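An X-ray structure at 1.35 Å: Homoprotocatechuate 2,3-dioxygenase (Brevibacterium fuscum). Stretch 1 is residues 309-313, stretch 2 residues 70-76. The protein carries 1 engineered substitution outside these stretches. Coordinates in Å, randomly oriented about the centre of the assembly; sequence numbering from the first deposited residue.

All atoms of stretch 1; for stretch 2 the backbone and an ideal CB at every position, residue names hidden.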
ATOM      1  N   SER A 309     -15.610   0.778  28.781  1.00  9.01           N
ATOM      2  CA  SER A 309     -14.874   0.555  30.021  1.00 10.09           C
ATOM      3  C   SER A 309     -15.330   1.459  31.165  1.00  9.44           C
ATOM      4  O   SER A 309     -15.607   2.630  30.973  1.00 10.09           O
ATOM      5  CB  SER A 309     -13.383   0.776  29.799  1.00 10.89           C
ATOM      6  OG  SER A 309     -12.863  -0.101  28.803  1.00 11.92           O
ATOM      7  N   LYS A 310     -15.309   0.912  32.385  1.00 10.65           N
ATOM      8  CA  LYS A 310     -15.452   1.697  33.599  1.00 11.07           C
ATOM      9  C   LYS A 310     -14.388   2.781  33.677  1.00  9.65           C
ATOM     10  O   LYS A 310     -13.291   2.613  33.104  1.00 10.05           O
ATOM     11  CB  LYS A 310     -15.324   0.776  34.811  1.00 13.02           C
ATOM     12  CG  LYS A 310     -16.368  -0.329  34.868  1.00 14.99           C
ATOM     13  CD  LYS A 310     -16.022  -1.408  35.902  1.00 17.88           C
ATOM     14  CE  LYS A 310     -16.821  -2.679  35.668  1.00 21.65           C
ATOM     15  NZ  LYS A 310     -16.573  -3.695  36.724  1.00 24.83           N
ATOM     16  N   VAL A 311     -14.672   3.864  34.401  1.00  9.40           N
ATOM     17  CA  VAL A 311     -13.666   4.864  34.702  1.00  9.91           C
ATOM     18  C   VAL A 311     -13.569   5.044  36.211  1.00 10.06           C
ATOM     19  O   VAL A 311     -14.543   4.872  36.927  1.00 11.30           O
ATOM     20  CB  VAL A 311     -13.892   6.226  34.001  1.00 11.53           C
ATOM     21  CG1 VAL A 311     -14.246   6.008  32.539  1.00 11.55           C
ATOM     22  CG2 VAL A 311     -14.914   7.100  34.692  1.00 14.15           C
ATOM     23  N   LEU A 312     -12.386   5.419  36.675  1.00 10.78           N
ATOM     24  CA  LEU A 312     -12.149   5.622  38.108  1.00 10.57           C
ATOM     25  C   LEU A 312     -12.220   7.084  38.483  1.00 11.37           C
ATOM     26  O   LEU A 312     -11.922   7.961  37.680  1.00 12.36           O
ATOM     27  CB  LEU A 312     -10.781   5.081  38.518  1.00 11.21           C
ATOM     28  CG  LEU A 312     -10.528   3.608  38.170  1.00 11.23           C
ATOM     29  CD1 LEU A 312      -9.182   3.151  38.703  1.00 12.45           C
ATOM     30  CD2 LEU A 312     -11.637   2.699  38.694  1.00 13.46           C
ATOM     31  N   ASP A 313     -12.632   7.331  39.733  1.00 12.00           N
ATOM     32  CA  ASP A 313     -12.447   8.623  40.353  1.00 13.36           C
ATOM     33  C   ASP A 313     -11.024   8.738  40.933  1.00 13.73           C
ATOM     34  O   ASP A 313     -10.196   7.823  40.772  1.00 13.98           O
ATOM     35  CB  ASP A 313     -13.572   8.846  41.401  1.00 13.68           C
ATOM     36  CG  ASP A 313     -13.457   7.955  42.634  1.00 14.72           C
ATOM     37  OD1 ASP A 313     -12.369   7.414  42.943  1.00 14.47           O
ATOM     38  OD2 ASP A 313     -14.512   7.770  43.304  1.00 16.74           O
ATOM     39  N   UNK A  70      -7.381  -4.200  40.725  1.00 14.97           N
ATOM     40  CA  UNK A  70      -8.397  -5.218  40.921  1.00 15.16           C
ATOM     41  C   UNK A  70      -9.555  -5.176  39.929  1.00 14.90           C
ATOM     42  O   UNK A  70     -10.160  -6.221  39.655  1.00 16.20           O
ATOM     43  CB  UNK A  70      -8.955  -5.094  42.340  1.00 15.16           C
ATOM     44  N   UNK A  71      -9.838  -3.988  39.397  1.00 13.22           N
ATOM     45  CA  UNK A  71     -10.970  -3.772  38.512  1.00 13.05           C
ATOM     46  C   UNK A  71     -10.459  -3.012  37.289  1.00 11.17           C
ATOM     47  O   UNK A  71      -9.982  -1.875  37.389  1.00 12.45           O
ATOM     48  CB  UNK A  71     -12.095  -3.011  39.216  1.00 13.05           C
ATOM     49  N   UNK A  72     -10.590  -3.635  36.128  1.00 11.70           N
ATOM     50  CA  UNK A  72     -10.201  -2.985  34.876  1.00 11.25           C
ATOM     51  C   UNK A  72     -11.025  -1.733  34.604  1.00 10.45           C
ATOM     52  O   UNK A  72     -12.256  -1.751  34.736  1.00 11.80           O
ATOM     53  CB  UNK A  72     -10.346  -3.962  33.708  1.00 11.25           C
ATOM     54  N   UNK A  73     -10.348  -0.643  34.271  1.00  9.84           N
ATOM     55  CA  UNK A  73     -10.968   0.683  34.200  1.00  9.37           C
ATOM     56  C   UNK A  73      -9.995   1.694  33.624  1.00  9.79           C
ATOM     57  O   UNK A  73      -8.776   1.468  33.673  1.00 11.50           O
ATOM     58  CB  UNK A  73     -11.441   1.136  35.583  1.00  9.37           C
ATOM     59  N   UNK A  74     -10.511   2.806  33.102  1.00  9.21           N
ATOM     60  CA  UNK A  74      -9.677   3.974  32.822  1.00 10.04           C
ATOM     61  C   UNK A  74      -9.310   4.670  34.140  1.00  9.75           C
ATOM     62  O   UNK A  74     -10.200   5.038  34.902  1.00 10.64           O
ATOM     63  CB  UNK A  74     -10.398   4.942  31.881  1.00 10.04           C
ATOM     64  N   UNK A  75      -8.010   4.826  34.406  1.00  9.66           N
ATOM     65  CA  UNK A  75      -7.546   5.604  35.559  1.00 10.74           C
ATOM     66  C   UNK A  75      -7.333   7.076  35.232  1.00  9.66           C
ATOM     67  O   UNK A  75      -7.641   7.945  36.052  1.00 11.38           O
ATOM     68  CB  UNK A  75      -6.242   5.010  36.097  1.00 10.74           C
ATOM     69  N   UNK A  76      -6.844   7.368  34.014  1.00  8.96           N
ATOM     70  CA  UNK A  76      -6.655   8.760  33.604  1.00  9.60           C
ATOM     71  C   UNK A  76      -6.509   8.845  32.108  1.00  9.79           C
ATOM     72  O   UNK A  76      -5.852   8.001  31.487  1.00 10.69           O
ATOM     73  CB  UNK A  76      -5.433   9.375  34.289  1.00  9.60           C
TER

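Position 70 lies beyond the reach of stretch 1: nothing comes within 5.5 Å of its ideal CB, so this contact sets no rule. With phi near -79°, proline is among the residues permitted, and Pro-70 is deposited.

At position 71 CA-to-CB points toward stretch 1, yet the nearest atom, NZ of Lys-310, stands 5.2 Å from the ideal CB. The gap has room for a medium side chain. An acidic or polar group could address the ammonium, while an aliphatic one could lie against the end of the lysine chain; phi/psi of -131/119 suits beta-branched residues. The deposit is Val-71, chi1 t, whose CG1 packs 3.8 Å from NZ of Lys-310, a contact without a hydrogen bond.

Position 72 directs its CB sideways into space that stretch 1 leaves empty, so many residues would fit. Its backbone carries the load instead. The residue is Ala-72, and its O accepts from two waters: one, 2.7 Å from Ala-72 O, accepts from Lys-310 N at 2.9 Å; the other, 2.8 Å from Ala-72 O, accepts a weak bond from Lys-310 NZ at 3.1 Å.

Position 73 is the most constrained. Its extended backbone aims CB toward stretch 1, with the ideal CB 3.4 Å from Lys-310 O and a tight 3.5 Å from Leu-312 CD2. A small residue, alanine or glycine, suits such close quarters. Ala-73 supplies a methyl that packs on Leu-312, CB to CD2 3.5 Å, and its CA makes a CA-H...O contact of 3.2 Å with Lys-310 O.

Position 74 is the bridge, paired with Val-311. Its N donates to Lys-310 O at 2.8 Å, and its O accepts from Leu-312 N, also at 2.8 Å; these bonds need a free backbone NH, which excludes proline but otherwise leaves the side chain undecided. CB points sideways, 4.0 Å from Val-311 CG1, favouring an aliphatic residue such as valine, isoleucine or leucine. Leu-74, chi1 t and chi2 p, keeps that apolar contact through CB, and its O also receives a CA-H...O contact from Val-311 CA at 3.5 Å.

At position 75 CB points away, though it passes 4.3 Å from Leu-312 CD1. Long or polar chains are therefore acceptable. Lys-75 is extended, every chi t, and its CB meets that leucine methyl. A water donates to both Lys-75 O (2.8 Å) and Asp-313 O (2.9 Å), joining the two backbones beyond the bridge.

Position 76 points away with no neighbour in stretch 1, which leaves the choice open; it is Ala-76.

Stretch 2 (70-76) PVAALKA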
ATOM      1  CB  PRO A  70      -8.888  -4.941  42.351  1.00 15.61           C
ATOM      2  CG  PRO A  70      -8.561  -3.498  42.607  1.00 17.33           C
ATOM      3  CD  PRO A  70      -7.300  -3.246  41.846  1.00 15.81           C
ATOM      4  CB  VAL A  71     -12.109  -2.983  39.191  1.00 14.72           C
ATOM      5  CG1 VAL A  71     -13.262  -2.725  38.224  1.00 15.91           C
ATOM      6  CG2 VAL A  71     -12.618  -3.754  40.401  1.00 17.75           C
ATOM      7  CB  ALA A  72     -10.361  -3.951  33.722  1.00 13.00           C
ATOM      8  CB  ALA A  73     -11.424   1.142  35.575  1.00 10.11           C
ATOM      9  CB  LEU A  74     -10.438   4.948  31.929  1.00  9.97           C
ATOM     10  CG  LEU A  74      -9.722   6.297  31.699  1.00 11.00           C
ATOM     11  CD1 LEU A  74      -8.506   6.141  30.787  1.00 11.30           C
ATOM     12  CD2 LEU A  74     -10.663   7.348  31.160  1.00 11.82           C
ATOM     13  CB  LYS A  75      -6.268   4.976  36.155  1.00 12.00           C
ATOM     14  CG  LYS A  75      -5.794   5.613  37.439  1.00 13.85           C
ATOM     15  CD  LYS A  75      -4.854   4.719  38.214  1.00 16.34           C
ATOM     16  CE  LYS A  75      -4.375   5.464  39.457  1.00 21.43           C
ATOM     17  NZ  LYS A  75      -3.923   4.534  40.516  1.00 28.30           N
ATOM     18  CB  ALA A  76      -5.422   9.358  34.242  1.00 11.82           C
TER
HETATM   19  O   HOH W   1     -13.728  -1.576  32.432  1.00 19.16           O
HETATM   20  O   HOH W   2     -13.931  -3.952  35.060  1.00 28.34           O
HETATM   21  O   HOH W   3      -8.106   7.936  38.782  1.00 18.62           O
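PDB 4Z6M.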